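Local coordinates for adhesin (Neisseria meningitidis, PDB 5MY7), which inhibits lysozyme and, as its name implies, probably takes part in adhesion to host cells, at residues Thr82-Glu87 with Leu92-Met97. Residues are numbered along the deposited sequence; the frame is centred on the assembly and turned at random.
Sequences TFYGKE and LGTGVM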
loop_
_atom_site.group_PDB
_atom_site.type_symbol
_atom_site.label_atom_id
_atom_site.label_comp_id
_atom_site.label_asym_id
_atom_site.label_seq_id
_atom_site.Cartn_x
_atom_site.Cartn_y
_atom_site.Cartn_z
ATOM N N THR A 82 -6.481 4.544 4.333
ATOM C CA THR A 82 -6.752 4.078 2.970
ATOM C C THR A 82 -6.365 2.588 2.858
ATOM O O THR A 82 -5.264 2.209 3.296
ATOM C CB THR A 82 -5.980 4.902 1.901
ATOM O OG1 THR A 82 -6.189 6.327 2.099
ATOM C CG2 THR A 82 -6.397 4.541 0.485
ATOM N N PHE A 83 -7.248 1.784 2.240
ATOM C CA PHE A 83 -6.994 0.367 1.932
ATOM C C PHE A 83 -6.974 0.154 0.430
ATOM O O PHE A 83 -7.741 0.789 -0.350
ATOM C CB PHE A 83 -8.029 -0.553 2.571
ATOM C CG PHE A 83 -7.853 -0.688 4.061
ATOM C CD1 PHE A 83 -6.918 -1.574 4.582
ATOM C CD2 PHE A 83 -8.670 0.025 4.931
ATOM C CE1 PHE A 83 -6.767 -1.729 5.938
ATOM C CE2 PHE A 83 -8.499 -0.113 6.307
ATOM C CZ PHE A 83 -7.549 -0.991 6.778
ATOM N N TYR A 84 -6.052 -0.724 0.016
ATOM C CA TYR A 84 -5.926 -1.249 -1.362
ATOM C C TYR A 84 -6.049 -2.773 -1.359
ATOM O O TYR A 84 -5.455 -3.424 -0.460
ATOM C CB TYR A 84 -4.580 -0.852 -1.986
ATOM C CG TYR A 84 -4.262 0.635 -1.966
ATOM C CD1 TYR A 84 -3.738 1.246 -0.835
ATOM C CD2 TYR A 84 -4.456 1.423 -3.068
ATOM C CE1 TYR A 84 -3.406 2.579 -0.803
ATOM C CE2 TYR A 84 -4.151 2.779 -3.044
ATOM C CZ TYR A 84 -3.613 3.368 -1.918
ATOM O OH TYR A 84 -3.247 4.724 -1.876
ATOM N N GLY A 85 -6.747 -3.360 -2.351
ATOM C CA GLY A 85 -6.857 -4.816 -2.494
ATOM C C GLY A 85 -8.268 -5.316 -2.301
ATOM O O GLY A 85 -9.156 -4.562 -1.919
ATOM N N LYS A 86 -8.444 -6.588 -2.614
ATOM C CA LYS A 86 -9.748 -7.254 -2.596
ATOM C C LYS A 86 -9.693 -8.545 -1.761
ATOM O O LYS A 86 -8.606 -9.082 -1.539
ATOM C CB LYS A 86 -10.270 -7.479 -4.030
ATOM C CG LYS A 86 -9.525 -8.484 -4.888
ATOM C CD LYS A 86 -9.959 -8.423 -6.380
ATOM C CE LYS A 86 -8.867 -8.891 -7.352
ATOM N NZ LYS A 86 -8.264 -10.223 -7.016
ATOM N N GLU A 87 -10.864 -9.060 -1.341
ATOM C CA GLU A 87 -10.895 -10.301 -0.552
ATOM C C GLU A 87 -10.269 -11.420 -1.323
ATOM O O GLU A 87 -10.632 -11.660 -2.483
ATOM C CB GLU A 87 -12.323 -10.737 -0.168
ATOM C CG GLU A 87 -12.406 -12.075 0.652
ATOM C CD GLU A 87 -11.551 -12.130 1.954
ATOM O OE1 GLU A 87 -11.544 -11.117 2.580
ATOM O OE2 GLU A 87 -10.911 -13.163 2.428
ATOM N N LEU A 92 -3.122 -3.790 1.333
ATOM C CA LEU A 92 -2.247 -2.739 1.869
ATOM C C LEU A 92 -3.067 -1.691 2.627
ATOM O O LEU A 92 -4.052 -1.177 2.078
ATOM C CB LEU A 92 -1.390 -2.114 0.768
ATOM C CG LEU A 92 -0.286 -1.093 1.186
ATOM C CD1 LEU A 92 0.822 -1.084 0.139
ATOM C CD2 LEU A 92 -0.752 0.340 1.413
ATOM N N GLY A 93 -2.653 -1.364 3.859
ATOM C CA GLY A 93 -3.283 -0.298 4.642
ATOM C C GLY A 93 -2.291 0.832 4.985
ATOM O O GLY A 93 -1.093 0.564 5.304
ATOM N N THR A 94 -2.747 2.071 4.826
ATOM C CA THR A 94 -1.934 3.277 5.051
ATOM C C THR A 94 -2.802 4.440 5.510
ATOM O O THR A 94 -3.978 4.231 5.840
ATOM C CB THR A 94 -1.098 3.614 3.803
ATOM O OG1 THR A 94 -0.106 4.623 4.135
ATOM C CG2 THR A 94 -1.945 4.064 2.642
ATOM N N GLY A 95 -2.220 5.633 5.617
ATOM C CA GLY A 95 -2.975 6.827 5.940
ATOM C C GLY A 95 -3.682 7.452 4.749
ATOM O O GLY A 95 -4.062 6.775 3.773
ATOM N N VAL A 96 -3.948 8.741 4.861
ATOM C CA VAL A 96 -4.528 9.497 3.770
ATOM C C VAL A 96 -3.402 9.849 2.779
ATOM O O VAL A 96 -2.330 10.330 3.176
ATOM C CB VAL A 96 -5.300 10.734 4.246
ATOM C CG1 VAL A 96 -5.994 11.388 3.044
ATOM C CG2 VAL A 96 -6.342 10.334 5.279
ATOM N N MET A 97 -3.660 9.576 1.499
ATOM C CA MET A 97 -2.651 9.665 0.420
ATOM C C MET A 97 -3.004 10.758 -0.570
ATOM O O MET A 97 -3.983 10.653 -1.277
ATOM C CB MET A 97 -2.576 8.320 -0.308
ATOM C CG MET A 97 -2.200 7.152 0.578
ATOM S SD MET A 97 -0.536 7.279 1.281
ATOM C CE MET A 97 0.453 6.440 0.060
#
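The β-hairpin of strands 82-84 and 91-94 joins T82 to T94 and Y84 to L92 as antiparallel hydrogen-bonded pairs flanking the non-hydrogen-bonded pair F83-G93. Y84 N bonds L92 O at 2.9 Å and L92 N returns to Y84 O at 3.0 Å, while T94 N bonds T82 O. Beyond the last pair, T82 OG1 donates to G95 O at 2.7 Å, a bond made possible by chi1 of -51°, which keeps the hydroxyl beside its own backbone N; T82 N bonds T94 O at 2.9 Å and adds a weak bond to G95 O. On the face shared by T82, Y84, L92 and T94, the tyrosine ring and L92 run side by side, with Y84 CD1 3.8 Å from L92 CD2. T94 CG2 lies at the ring edge, 4.0 Å from Y84 CE1, and M97 CG packs 3.6 Å from Y84 OH, whose polar partner is T56 OG1. On the other face, the F83 ring lies obliquely beside G93, with F83 CD1 3.9 Å from G93 CA. Y84, L92 and M97 also touch strands 43-50 and 56-63, so this hairpin packs against the sheet of the first four strands, consistent with the small eight-stranded antiparallel β-barrel of MliC- and ACP-type lysozyme inhibitors.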